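Local coordinates for 6-phospho-beta-d glycosidase (Streptococcus pyogenes, PDB 5FOO), which hydrolyses beta-glycosides, probably those carrying a phosphate on the 6-position of the sugar, as a glycoside hydrolase of family 1, at residues 51-56 and 440-445; 56-61 and 99-104; 223-228 and 347-352; 357-362 and 406-411. The protein carries 1 engineered substitution. All blocks are in the same frame, centred on the assembly; numbering follows the deposited sequence.

Contact 1. Residues 51-56 and 440-445; sequences ASDAYH and HTQVRR
Two side chains of the 440-445 segment, Gln-442 and Arg-444, reach across to backbone carbonyls that Ala-51 and Ser-52 present just ahead of helix 54-67. Both terminal nitrogens of Arg-444 converge end-on on Ser-52 O: NH2 lies nearly in line with the C=O bond at 2.8 Å, while NH1, at 3.0 Å, stands 37° above the carbonyl plane. The oxygen itself stays within the plane of the guanidinium. NH1 also donates to a lone pair of Gln-442 OE1 and to Asn-437, and NH2 forms a salt bridge with Asp-61. The amide of Gln-442 is likewise used at both ends: NE2 donates to Ala-51 O at 3.0 Å, and OE1 accepts from Asn-437 as well as from Arg-444. A bend at chi2 (-69°) turns CD of Gln-442 toward CB of Asp-53, 3.5 Å away, and the Asp-53 carboxylate and Gln-442 amide planes lie 69° apart. Asp-53 OD1 in turn takes a nearly straight hydrogen bond from His-56 ND1 through its syn lone pair. With two carbonyls of the loop before helix 54-67 satisfied from the hairpin of strands 435-437 and 444-446, the contact works as a polar tie in which Asp-61 would offset the positive charge of Arg-444.

Contact 2. Residues 56-61 and 99-104; sequences HQIESD and YNRVID
The guanidinium of Arg-101 meets the carboxylate of Glu-59 edge to edge, their planes only 6° apart. The grip is side-on: NE donates to OE2 at 2.9 Å and NH2 to OE1 at 3.0 Å, each bond nearly straight and each entering a syn lone pair. His-56 O lies near the same plane at the guanidinium edge, 3.5 Å from NH2, whose strongest partner is Tyr-55 O one residue earlier; the ring of Tyr-55 adds a cation-pi contact. CG2 of Ile-58 approaches NH2 obliquely at 3.9 Å. The Arg-101 chain bends at chi3 (51°), which turns NE toward Glu-59. These residues join helices 54-67 and 93-108, neighbours in the outer layer of the TIM barrel, which run almost parallel here, with their axes 8° apart in direction and 9.2 Å apart at closest approach. On the more buried side of the pair, CG1 of Ile-58 touches both CG1 and CG2 of Val-102, crossing that side chain at about a right angle, and Ile-58 also packs on Tyr-98. Near the salt bridge a water donates to Glu-59 OE2 and to Arg-101 O, 2.7 Å away, linking the carboxylate to the backbone of the second helix as well.

Contact 3. Residues 223-228 and 347-352; sequences LNLTPA and YDIAIK
Leu-225 and Ile-349 carry most of the buried surface here, with Pro-227 next. Leu-225 directs its CB at the helix, where it meets CG2 of Ile-349 at 4.2 Å. The closest approach is made by a backbone atom: CG1 of Ile-349 comes within 3.4 Å of Leu-225 O, and CD1 continues over the following peptide to lie 4.2 Å from Thr-226 N. CG1 of Ile-349 stands anti to its own carbonyl carbon (chi1 -73°), and this places one branch of the isoleucine against the carbonyl of Leu-225 and leaves the other, CG2, beside the leucine CB, both coming from the helix side. Pro-227 crosses Ile-349 at about a right angle, its CD 4.2 Å from CG1, and its CG rests 4.0 Å from CB of Asp-348. OD2 of Asp-348 is hydrogen-bonded to the hydroxyl of Tyr-229. Toward the later turn of the helix, the aliphatic part of Lys-352 lines Leu-225, CG to CG at 4.3 Å, while its amine leads away. The side-chain contacts are apolar, and the carbonyl of Leu-225 meets only carbon of Ile-349. The loop follows strand 218-224, the fifth of the TIM barrel, where Asn-224 ND2 is hydrogen-bonded to Glu-165 of the 6-phosphocyclophellitol pocket, and helix 344-356 precedes strand 362-367; strand 293-297 lies between those two strands in the sheet, and its Leu-296 touches both Leu-225 and Ile-349, while Met-253 of helix 235-258 packs on Leu-225.

Contact 4. Residues 357-362 and 406-411; sequences YDNIPW and AGSNCF
Asn-359 and Asn-409 bind each other's segments through both side-chain amides. OD1 of Asn-359 accepts from Asn-409 N at 2.9 Å and its ND2 donates to Gly-407 O at 3.0 Å, while Asn-409 ND2 returns a bond to Asn-359 O, in the plane of that carbonyl, at 2.9 Å. The two amide planes are 67° apart. Farther along, Trp-362 N bonds to Asn-409 O and Phe-411 N to Trp-362 O, the parallel ladder that joins barrel strands 362-367 and 410-416, the last two of the TIM barrel. The Trp-362 ring carries Cys-410 over one face, SG standing 4.1 Å from the centroid of the six-membered ring in a sulfur-aromatic contact, with CB making a CH-pi contact. At the ring edge NE1 donates to Ser-408 OG at 2.9 Å. Pro-361 CB packs 3.8 Å from Phe-411 CD2. Farther out, Ser-408 OG is held by Ala-350 O of helix 344-356, Leu-400 of helix 387-405 touches both Trp-362 and Cys-410, and a Schellman motif at Gly-407 ends that helix. The amide bonds tie the two loops together just ahead of the paired strands, consistent with holding them in register, and the indole, with its one N-H satisfied, can lie among apolar neighbours.

In the fold
The four contacts fall into two pairs. Contacts 1 and 2 share His-56 and helix 54-67 and touch through Tyr-55 O and Arg-101 NH2 and through Gln-442 O and Gln-57 NE2; both use arginine, joined in contact 1 by Gln-442. Contact 1 is buried, whereas contacts 2, 3 and 4 are partly buried, contact 2 being more open at its salt bridge. Contacts 3 and 4 adjoin, with centres about 12 Å apart, where Ala-350 meets Ser-408 and Trp-362, and both reach the barrel sheet. Contact 3 joins apolar side chains, while contact 4 combines amide and strand hydrogen bonds with aromatic packing. Contacts 1 and 3 lie on opposite sides of the chain's centre, their centres about 34 Å apart.

Contact 1. Residues 51-56 and 440-445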
loop_
_atom_site.group_PDB
_atom_site.type_symbol
_atom_site.label_atom_id
_atom_site.label_comp_id
_atom_site.label_asym_id
_atom_site.label_seq_id
_atom_site.Cartn_x
_atom_site.Cartn_y
_atom_site.Cartn_z
ATOM N N ALA A 51 11.850 0.871 -14.850
ATOM C CA ALA A 51 11.168 1.646 -13.865
ATOM C C ALA A 51 12.041 2.828 -13.417
ATOM O O ALA A 51 12.505 3.571 -14.274
ATOM C CB ALA A 51 10.735 0.741 -12.701
ATOM N N SER A 52 12.339 3.000 -12.113
ATOM C CA SER A 52 13.175 4.112 -11.733
ATOM C C SER A 52 14.600 3.658 -11.379
ATOM O O SER A 52 15.262 4.355 -10.686
ATOM C CB SER A 52 12.518 4.953 -10.618
ATOM O OG SER A 52 11.507 5.796 -11.197
ATOM N N ASP A 53 15.038 2.505 -11.868
ATOM C CA ASP A 53 16.443 2.104 -11.840
ATOM C C ASP A 53 17.015 1.965 -10.397
ATOM O O ASP A 53 18.237 2.099 -10.172
ATOM C CB ASP A 53 17.307 3.090 -12.686
ATOM C CG ASP A 53 18.717 2.565 -12.980
ATOM O OD1 ASP A 53 18.803 1.301 -13.154
ATOM O OD2 ASP A 53 19.712 3.424 -13.033
ATOM N N ALA A 54 16.144 1.676 -9.437
ATOM C CA ALA A 54 16.603 1.435 -8.064
ATOM C C ALA A 54 17.501 0.186 -7.941
ATOM O O ALA A 54 18.349 0.117 -7.027
ATOM C CB ALA A 54 15.435 1.372 -7.102
ATOM N N TYR A 55 17.362 -0.787 -8.843
ATOM C CA TYR A 55 18.315 -1.868 -8.864
ATOM C C TYR A 55 19.788 -1.338 -8.806
ATOM O O TYR A 55 20.633 -1.856 -8.028
ATOM C CB TYR A 55 18.106 -2.854 -10.020
ATOM C CG TYR A 55 19.102 -4.005 -9.965
ATOM C CD1 TYR A 55 18.871 -5.104 -9.159
ATOM C CD2 TYR A 55 20.316 -3.960 -10.678
ATOM C CE1 TYR A 55 19.814 -6.118 -9.042
ATOM C CE2 TYR A 55 21.233 -5.004 -10.601
ATOM C CZ TYR A 55 20.976 -6.075 -9.767
ATOM O OH TYR A 55 21.875 -7.152 -9.650
ATOM N N HIS A 56 20.065 -0.285 -9.596
ATOM C CA HIS A 56 21.375 0.305 -9.662
ATOM C C HIS A 56 21.557 1.453 -8.680
ATOM O O HIS A 56 22.612 1.576 -8.086
ATOM C CB HIS A 56 21.656 0.766 -11.083
ATOM C CG HIS A 56 21.684 -0.343 -12.092
ATOM N ND1 HIS A 56 20.731 -0.478 -13.077
ATOM C CD2 HIS A 56 22.597 -1.313 -12.322
ATOM C CE1 HIS A 56 21.043 -1.513 -13.843
ATOM N NE2 HIS A 56 22.166 -2.041 -13.405
ATOM N N HIS A 440 14.288 8.743 -19.045
ATOM C CA HIS A 440 15.147 8.264 -20.082
ATOM C C HIS A 440 16.576 8.141 -19.570
ATOM O O HIS A 440 17.244 7.236 -19.974
ATOM C CB HIS A 440 15.080 9.174 -21.313
ATOM C CG HIS A 440 13.699 9.511 -21.731
ATOM N ND1 HIS A 440 12.890 8.615 -22.398
ATOM C CD2 HIS A 440 12.961 10.631 -21.530
ATOM C CE1 HIS A 440 11.709 9.174 -22.598
ATOM N NE2 HIS A 440 11.741 10.403 -22.110
ATOM N N THR A 441 17.037 9.070 -18.739
ATOM C CA THR A 441 18.422 9.071 -18.228
ATOM C C THR A 441 18.570 8.552 -16.792
ATOM O O THR A 441 19.686 8.427 -16.320
ATOM C CB THR A 441 19.026 10.497 -18.221
ATOM O OG1 THR A 441 18.328 11.325 -17.289
ATOM C CG2 THR A 441 18.966 11.123 -19.670
ATOM N N GLN A 442 17.446 8.338 -16.106
ATOM C CA GLN A 442 17.386 8.009 -14.674
ATOM C C GLN A 442 18.144 8.973 -13.749
ATOM O O GLN A 442 18.517 8.627 -12.617
ATOM C CB GLN A 442 17.878 6.579 -14.502
ATOM C CG GLN A 442 17.079 5.586 -15.297
ATOM C CD GLN A 442 15.685 5.416 -14.757
ATOM O OE1 GLN A 442 15.392 5.622 -13.546
ATOM N NE2 GLN A 442 14.792 5.015 -15.649
ATOM N N VAL A 443 18.326 10.194 -14.212
ATOM C CA VAL A 443 18.858 11.253 -13.376
ATOM C C VAL A 443 17.781 11.838 -12.487
ATOM O O VAL A 443 16.683 12.212 -12.961
ATOM C CB VAL A 443 19.435 12.384 -14.260
ATOM C CG1 VAL A 443 19.836 13.630 -13.424
ATOM C CG2 VAL A 443 20.611 11.817 -15.031
ATOM N N ARG A 444 18.120 12.000 -11.212
ATOM C CA ARG A 444 17.200 12.591 -10.225
ATOM C C ARG A 444 17.435 14.096 -10.071
ATOM O O ARG A 444 18.540 14.590 -10.238
ATOM C CB ARG A 444 17.364 11.958 -8.837
ATOM C CG ARG A 444 16.760 10.587 -8.649
ATOM C CD ARG A 444 17.490 9.537 -9.427
ATOM N NE ARG A 444 17.266 8.206 -8.889
ATOM C CZ ARG A 444 16.782 7.148 -9.529
ATOM N NH1 ARG A 444 16.346 7.194 -10.808
ATOM N NH2 ARG A 444 16.704 5.986 -8.861
ATOM N N ARG A 445 16.384 14.821 -9.735
ATOM C CA ARG A 445 16.497 16.198 -9.376
ATOM C C ARG A 445 15.432 16.571 -8.374
ATOM O O ARG A 445 14.237 16.541 -8.696
ATOM C CB ARG A 445 16.342 17.073 -10.628
ATOM C CG ARG A 445 16.392 18.529 -10.223
ATOM C CD ARG A 445 16.865 19.463 -11.315
ATOM N NE ARG A 445 17.257 20.707 -10.640
ATOM C CZ ARG A 445 17.611 21.848 -11.229
ATOM N NH1 ARG A 445 17.639 21.959 -12.562
ATOM N NH2 ARG A 445 17.923 22.897 -10.455
#

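Contact 2. Residues 56-61 and 99-104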
loop_
_atom_site.group_PDB
_atom_site.type_symbol
_atom_site.label_atom_id
_atom_site.label_comp_id
_atom_site.label_asym_id
_atom_site.label_seq_id
_atom_site.Cartn_x
_atom_site.Cartn_y
_atom_site.Cartn_z
ATOM N N HIS A 56 20.065 -0.285 -9.596
ATOM C CA HIS A 56 21.375 0.305 -9.662
ATOM C C HIS A 56 21.557 1.453 -8.680
ATOM O O HIS A 56 22.612 1.576 -8.086
ATOM C CB HIS A 56 21.656 0.766 -11.083
ATOM C CG HIS A 56 21.684 -0.343 -12.092
ATOM N ND1 HIS A 56 20.731 -0.478 -13.077
ATOM C CD2 HIS A 56 22.597 -1.313 -12.322
ATOM C CE1 HIS A 56 21.043 -1.513 -13.843
ATOM N NE2 HIS A 56 22.166 -2.041 -13.405
ATOM N N GLN A 57 20.543 2.264 -8.458
ATOM C CA GLN A 57 20.701 3.526 -7.733
ATOM C C GLN A 57 20.233 3.576 -6.278
ATOM O O GLN A 57 20.208 4.640 -5.698
ATOM C CB GLN A 57 19.960 4.624 -8.520
ATOM C CG GLN A 57 20.585 4.878 -9.892
ATOM C CD GLN A 57 20.135 6.220 -10.473
ATOM O OE1 GLN A 57 20.283 7.255 -9.827
ATOM N NE2 GLN A 57 19.536 6.202 -11.652
ATOM N N ILE A 58 19.852 2.462 -5.680
ATOM C CA ILE A 58 19.378 2.484 -4.315
ATOM C C ILE A 58 20.354 3.158 -3.355
ATOM O O ILE A 58 19.931 3.992 -2.508
ATOM C CB ILE A 58 18.873 1.077 -3.824
ATOM C CG1 ILE A 58 18.098 1.229 -2.513
ATOM C CG2 ILE A 58 20.034 0.120 -3.685
ATOM C CD1 ILE A 58 16.873 2.091 -2.597
ATOM N N GLU A 59 21.635 2.857 -3.465
ATOM C CA GLU A 59 22.623 3.451 -2.528
ATOM C C GLU A 59 22.664 4.959 -2.691
ATOM O O GLU A 59 22.491 5.686 -1.719
ATOM C CB GLU A 59 24.063 2.962 -2.774
ATOM C CG GLU A 59 24.366 1.567 -2.312
ATOM C CD GLU A 59 24.012 0.513 -3.334
ATOM O OE1 GLU A 59 23.405 0.828 -4.419
ATOM O OE2 GLU A 59 24.320 -0.655 -3.003
ATOM N N SER A 60 22.842 5.436 -3.932
ATOM C CA SER A 60 22.877 6.910 -4.143
ATOM C C SER A 60 21.542 7.579 -3.822
ATOM O O SER A 60 21.534 8.673 -3.233
ATOM C CB SER A 60 23.327 7.284 -5.551
ATOM O OG SER A 60 22.462 6.688 -6.480
ATOM N N ASP A 61 20.415 6.907 -4.106
ATOM C CA ASP A 61 19.071 7.391 -3.688
ATOM C C ASP A 61 18.971 7.565 -2.168
ATOM O O ASP A 61 18.464 8.601 -1.652
ATOM C CB ASP A 61 17.972 6.387 -4.106
ATOM C CG ASP A 61 17.599 6.450 -5.620
ATOM O OD1 ASP A 61 18.196 7.287 -6.369
ATOM O OD2 ASP A 61 16.690 5.663 -6.048
ATOM N N TYR A 99 18.816 -7.289 -1.855
ATOM C CA TYR A 99 18.073 -6.788 -0.683
ATOM C C TYR A 99 19.050 -6.510 0.502
ATOM O O TYR A 99 18.867 -5.557 1.298
ATOM C CB TYR A 99 16.848 -7.689 -0.355
ATOM C CG TYR A 99 15.789 -7.522 -1.426
ATOM C CD1 TYR A 99 15.156 -6.294 -1.589
ATOM C CD2 TYR A 99 15.450 -8.576 -2.323
ATOM C CE1 TYR A 99 14.232 -6.100 -2.582
ATOM C CE2 TYR A 99 14.526 -8.387 -3.328
ATOM C CZ TYR A 99 13.936 -7.150 -3.464
ATOM O OH TYR A 99 13.044 -6.905 -4.487
ATOM N N ASN A 100 20.170 -7.237 0.520
ATOM C CA ASN A 100 21.221 -6.893 1.486
ATOM C C ASN A 100 21.813 -5.496 1.178
ATOM O O ASN A 100 22.020 -4.736 2.113
ATOM C CB ASN A 100 22.258 -7.994 1.625
ATOM C CG ASN A 100 21.808 -9.094 2.582
ATOM O OD1 ASN A 100 21.152 -8.811 3.595
ATOM N ND2 ASN A 100 22.122 -10.371 2.240
ATOM N N ARG A 101 21.981 -5.150 -0.107
ATOM C CA ARG A 101 22.446 -3.792 -0.510
ATOM C C ARG A 101 21.434 -2.745 -0.032
ATOM O O ARG A 101 21.816 -1.799 0.626
ATOM C CB ARG A 101 22.654 -3.656 -2.038
ATOM C CG ARG A 101 23.952 -4.177 -2.634
ATOM C CD ARG A 101 23.980 -4.140 -4.187
ATOM N NE ARG A 101 23.593 -2.820 -4.729
ATOM C CZ ARG A 101 22.874 -2.615 -5.852
ATOM N NH1 ARG A 101 22.472 -3.615 -6.614
ATOM N NH2 ARG A 101 22.578 -1.394 -6.223
ATOM N N VAL A 102 20.142 -2.953 -0.304
ATOM C CA VAL A 102 19.114 -2.017 0.096
ATOM C C VAL A 102 19.126 -1.771 1.615
ATOM O O VAL A 102 19.094 -0.640 2.116
ATOM C CB VAL A 102 17.668 -2.531 -0.277
ATOM C CG1 VAL A 102 16.649 -1.536 0.198
ATOM C CG2 VAL A 102 17.497 -2.771 -1.761
ATOM N N ILE A 103 19.059 -2.845 2.360
ATOM C CA ILE A 103 18.995 -2.710 3.818
ATOM C C ILE A 103 20.292 -2.092 4.418
ATOM O O ILE A 103 20.235 -1.189 5.299
ATOM C CB ILE A 103 18.697 -4.093 4.444
ATOM C CG1 ILE A 103 17.234 -4.537 4.060
ATOM C CG2 ILE A 103 18.959 -4.094 5.976
ATOM C CD1 ILE A 103 17.057 -6.016 3.969
ATOM N N ASP A 104 21.453 -2.573 3.960
ATOM C CA ASP A 104 22.726 -2.033 4.500
ATOM C C ASP A 104 22.883 -0.547 4.163
ATOM O O ASP A 104 23.348 0.206 4.997
ATOM C CB ASP A 104 23.937 -2.801 3.998
ATOM C CG ASP A 104 24.017 -4.231 4.567
ATOM O OD1 ASP A 104 23.429 -4.546 5.618
ATOM O OD2 ASP A 104 24.643 -5.067 3.879
HETATM O O HOH W 1 24.362 -1.189 0.056
#

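Contact 3. Residues 223-228 and 347-352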
loop_
_atom_site.group_PDB
_atom_site.type_symbol
_atom_site.label_atom_id
_atom_site.label_comp_id
_atom_site.label_asym_id
_atom_site.label_seq_id
_atom_site.Cartn_x
_atom_site.Cartn_y
_atom_site.Cartn_z
ATOM N N LEU A 223 -3.118 -1.073 5.322
ATOM C CA LEU A 223 -4.527 -1.129 5.004
ATOM C C LEU A 223 -5.053 0.258 4.665
ATOM O O LEU A 223 -4.292 1.195 4.694
ATOM C CB LEU A 223 -5.326 -1.752 6.137
ATOM C CG LEU A 223 -4.941 -3.145 6.568
ATOM C CD1 LEU A 223 -5.862 -3.614 7.666
ATOM C CD2 LEU A 223 -4.951 -4.151 5.432
ATOM N N ASN A 224 -6.323 0.344 4.228
ATOM C CA ASN A 224 -7.078 1.619 4.032
ATOM C C ASN A 224 -8.129 1.740 5.119
ATOM O O ASN A 224 -8.883 0.780 5.446
ATOM C CB ASN A 224 -7.778 1.638 2.692
ATOM C CG ASN A 224 -6.909 2.238 1.563
ATOM O OD1 ASN A 224 -6.916 3.475 1.339
ATOM N ND2 ASN A 224 -6.206 1.357 0.796
ATOM N N LEU A 225 -8.191 2.902 5.731
ATOM C CA LEU A 225 -9.301 3.162 6.614
ATOM C C LEU A 225 -10.075 4.399 6.085
ATOM O O LEU A 225 -10.783 5.058 6.835
ATOM C CB LEU A 225 -8.776 3.313 8.042
ATOM C CG LEU A 225 -9.556 2.968 9.311
ATOM C CD1 LEU A 225 -10.311 1.656 9.305
ATOM C CD2 LEU A 225 -8.558 2.960 10.447
ATOM N N THR A 226 -9.944 4.679 4.799
ATOM C CA THR A 226 -10.662 5.814 4.159
ATOM C C THR A 226 -12.173 5.736 4.459
ATOM O O THR A 226 -12.750 4.723 4.230
ATOM C CB THR A 226 -10.370 5.832 2.665
ATOM O OG1 THR A 226 -8.944 5.922 2.455
ATOM C CG2 THR A 226 -11.093 7.025 1.941
ATOM N N PRO A 227 -12.780 6.757 5.094
ATOM C CA PRO A 227 -14.181 6.679 5.317
ATOM C C PRO A 227 -14.988 6.601 3.993
ATOM O O PRO A 227 -14.534 7.138 2.975
ATOM C CB PRO A 227 -14.504 8.010 6.005
ATOM C CG PRO A 227 -13.223 8.411 6.634
ATOM C CD PRO A 227 -12.246 8.041 5.552
ATOM N N ALA A 228 -16.127 5.905 4.029
ATOM C CA ALA A 228 -17.092 5.897 2.892
ATOM C C ALA A 228 -18.186 6.879 3.296
ATOM O O ALA A 228 -19.108 6.525 4.026
ATOM C CB ALA A 228 -17.620 4.491 2.676
ATOM N N TYR A 347 -7.957 13.167 9.786
ATOM C CA TYR A 347 -8.394 13.300 11.161
ATOM C C TYR A 347 -9.423 12.237 11.449
ATOM O O TYR A 347 -9.318 11.498 12.456
ATOM C CB TYR A 347 -8.970 14.712 11.409
ATOM C CG TYR A 347 -9.600 14.907 12.772
ATOM C CD1 TYR A 347 -8.826 15.154 13.938
ATOM C CD2 TYR A 347 -10.957 14.854 12.914
ATOM C CE1 TYR A 347 -9.431 15.340 15.184
ATOM C CE2 TYR A 347 -11.551 14.993 14.148
ATOM C CZ TYR A 347 -10.789 15.244 15.257
ATOM O OH TYR A 347 -11.496 15.365 16.403
ATOM N N ASP A 348 -10.399 12.079 10.548
ATOM C CA ASP A 348 -11.409 11.017 10.753
ATOM C C ASP A 348 -10.808 9.624 10.904
ATOM O O ASP A 348 -11.278 8.857 11.728
ATOM C CB ASP A 348 -12.496 10.991 9.660
ATOM C CG ASP A 348 -13.352 12.288 9.641
ATOM O OD1 ASP A 348 -13.492 12.974 10.665
ATOM O OD2 ASP A 348 -13.860 12.648 8.576
ATOM N N ILE A 349 -9.805 9.301 10.094
ATOM C CA ILE A 349 -9.078 8.035 10.231
ATOM C C ILE A 349 -8.408 7.951 11.647
ATOM O O ILE A 349 -8.418 6.914 12.311
ATOM C CB ILE A 349 -8.032 7.945 9.119
ATOM C CG1 ILE A 349 -8.741 7.662 7.746
ATOM C CG2 ILE A 349 -7.016 6.882 9.372
ATOM C CD1 ILE A 349 -7.813 7.832 6.551
ATOM N N ALA A 350 -7.833 9.059 12.070
ATOM C CA ALA A 350 -7.104 9.095 13.343
ATOM C C ALA A 350 -8.046 8.845 14.509
ATOM O O ALA A 350 -7.712 8.059 15.398
ATOM C CB ALA A 350 -6.353 10.419 13.486
ATOM N N ILE A 351 -9.241 9.434 14.436
ATOM C CA ILE A 351 -10.273 9.269 15.458
ATOM C C ILE A 351 -10.815 7.840 15.459
ATOM O O ILE A 351 -11.143 7.260 16.532
ATOM C CB ILE A 351 -11.380 10.332 15.249
ATOM C CG1 ILE A 351 -10.817 11.760 15.444
ATOM C CG2 ILE A 351 -12.612 10.125 16.141
ATOM C CD1 ILE A 351 -10.201 11.998 16.793
ATOM N N LYS A 352 -10.913 7.248 14.270
ATOM C CA LYS A 352 -11.399 5.875 14.156
ATOM C C LYS A 352 -10.420 4.937 14.832
ATOM O O LYS A 352 -10.828 4.013 15.464
ATOM C CB LYS A 352 -11.494 5.493 12.652
ATOM C CG LYS A 352 -12.255 4.234 12.344
ATOM C CD LYS A 352 -13.750 4.496 12.208
ATOM C CE LYS A 352 -14.511 3.167 12.170
ATOM N NZ LYS A 352 -15.977 3.391 12.181
#

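Contact 4. Residues 357-362 and 406-411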
loop_
_atom_site.group_PDB
_atom_site.type_symbol
_atom_site.label_atom_id
_atom_site.label_comp_id
_atom_site.label_asym_id
_atom_site.label_seq_id
_atom_site.Cartn_x
_atom_site.Cartn_y
_atom_site.Cartn_z
ATOM N N TYR A 357 -10.203 0.956 17.343
ATOM C CA TYR A 357 -9.189 -0.081 17.162
ATOM C C TYR A 357 -8.157 -0.048 18.245
ATOM O O TYR A 357 -6.979 -0.298 17.954
ATOM C CB TYR A 357 -8.599 0.037 15.750
ATOM C CG TYR A 357 -9.615 -0.401 14.736
ATOM C CD1 TYR A 357 -9.906 -1.742 14.546
ATOM C CD2 TYR A 357 -10.330 0.534 13.992
ATOM C CE1 TYR A 357 -10.902 -2.158 13.621
ATOM C CE2 TYR A 357 -11.274 0.124 13.085
ATOM C CZ TYR A 357 -11.558 -1.206 12.913
ATOM O OH TYR A 357 -12.490 -1.545 11.975
ATOM N N ASP A 358 -8.649 0.249 19.471
ATOM C CA ASP A 358 -7.927 0.171 20.741
ATOM C C ASP A 358 -6.748 1.123 20.748
ATOM O O ASP A 358 -5.752 0.886 21.403
ATOM C CB ASP A 358 -7.415 -1.238 20.963
ATOM C CG ASP A 358 -8.506 -2.256 20.920
ATOM O OD1 ASP A 358 -9.566 -2.004 21.480
ATOM O OD2 ASP A 358 -8.319 -3.329 20.338
ATOM N N ASN A 359 -6.837 2.182 19.961
ATOM C CA ASN A 359 -5.689 3.035 19.725
ATOM C C ASN A 359 -4.344 2.329 19.544
ATOM O O ASN A 359 -3.311 2.880 19.973
ATOM C CB ASN A 359 -5.583 4.024 20.893
ATOM C CG ASN A 359 -5.059 5.380 20.480
ATOM O OD1 ASN A 359 -5.034 5.778 19.297
ATOM N ND2 ASN A 359 -4.669 6.130 21.474
ATOM N N ILE A 360 -4.308 1.152 18.898
ATOM C CA ILE A 360 -3.014 0.575 18.618
ATOM C C ILE A 360 -2.073 1.491 17.761
ATOM O O ILE A 360 -2.519 2.433 17.079
ATOM C CB ILE A 360 -3.084 -0.774 17.912
ATOM C CG1 ILE A 360 -3.754 -0.674 16.560
ATOM C CG2 ILE A 360 -3.759 -1.837 18.783
ATOM C CD1 ILE A 360 -3.384 -1.869 15.720
ATOM N N PRO A 361 -0.775 1.176 17.756
ATOM C CA PRO A 361 0.068 2.074 16.940
ATOM C C PRO A 361 -0.179 1.980 15.438
ATOM O O PRO A 361 -0.405 0.881 14.905
ATOM C CB PRO A 361 1.509 1.676 17.312
ATOM C CG PRO A 361 1.386 0.810 18.557
ATOM C CD PRO A 361 0.012 0.224 18.567
ATOM N N TRP A 362 -0.106 3.131 14.771
ATOM C CA TRP A 362 -0.249 3.180 13.311
ATOM C C TRP A 362 0.504 4.373 12.770
ATOM O O TRP A 362 0.758 5.319 13.506
ATOM C CB TRP A 362 -1.748 3.251 12.944
ATOM C CG TRP A 362 -2.397 4.543 13.356
ATOM C CD1 TRP A 362 -2.856 4.853 14.613
ATOM C CD2 TRP A 362 -2.664 5.694 12.540
ATOM N NE1 TRP A 362 -3.381 6.123 14.624
ATOM C CE2 TRP A 362 -3.280 6.662 13.371
ATOM C CE3 TRP A 362 -2.442 6.011 11.188
ATOM C CZ2 TRP A 362 -3.674 7.919 12.899
ATOM C CZ3 TRP A 362 -2.828 7.256 10.722
ATOM C CH2 TRP A 362 -3.446 8.191 11.577
ATOM N N ALA A 406 -5.489 14.982 19.520
ATOM C CA ALA A 406 -6.721 14.441 20.062
ATOM C C ALA A 406 -6.506 13.085 20.667
ATOM O O ALA A 406 -7.453 12.457 21.115
ATOM C CB ALA A 406 -7.796 14.407 18.955
ATOM N N GLY A 407 -5.283 12.563 20.648
ATOM C CA GLY A 407 -5.023 11.295 21.319
ATOM C C GLY A 407 -4.757 10.104 20.387
ATOM O O GLY A 407 -4.423 9.027 20.902
ATOM N N SER A 408 -4.855 10.268 19.044
ATOM C CA SER A 408 -4.566 9.122 18.179
ATOM C C SER A 408 -3.087 8.708 18.237
ATOM O O SER A 408 -2.174 9.536 18.086
ATOM C CB SER A 408 -4.967 9.367 16.712
ATOM O OG SER A 408 -5.003 8.124 16.020
ATOM N N ASN A 409 -2.855 7.418 18.327
ATOM C CA ASN A 409 -1.523 6.881 18.458
ATOM C C ASN A 409 -0.816 6.681 17.095
ATOM O O ASN A 409 -0.459 5.569 16.695
ATOM C CB ASN A 409 -1.697 5.590 19.232
ATOM C CG ASN A 409 -0.406 4.967 19.721
ATOM O OD1 ASN A 409 0.614 5.563 19.768
ATOM N ND2 ASN A 409 -0.489 3.714 20.068
ATOM N N CYS A 410 -0.550 7.786 16.427
ATOM C CA CYS A 410 0.196 7.828 15.161
ATOM C C CYS A 410 1.701 8.105 15.358
ATOM O O CYS A 410 2.084 9.049 16.025
ATOM C CB CYS A 410 -0.415 8.933 14.290
ATOM S SG CYS A 410 0.383 9.035 12.700
ATOM N N PHE A 411 2.562 7.311 14.763
ATOM C CA PHE A 411 3.997 7.414 15.045
ATOM C C PHE A 411 4.762 7.789 13.795
ATOM O O PHE A 411 5.993 7.816 13.830
ATOM C CB PHE A 411 4.533 6.099 15.657
ATOM C CG PHE A 411 4.382 4.897 14.752
ATOM C CD1 PHE A 411 5.305 4.650 13.726
ATOM C CD2 PHE A 411 3.293 4.031 14.889
ATOM C CE1 PHE A 411 5.180 3.545 12.875
ATOM C CE2 PHE A 411 3.188 2.894 14.079
ATOM C CZ PHE A 411 4.129 2.662 13.060
#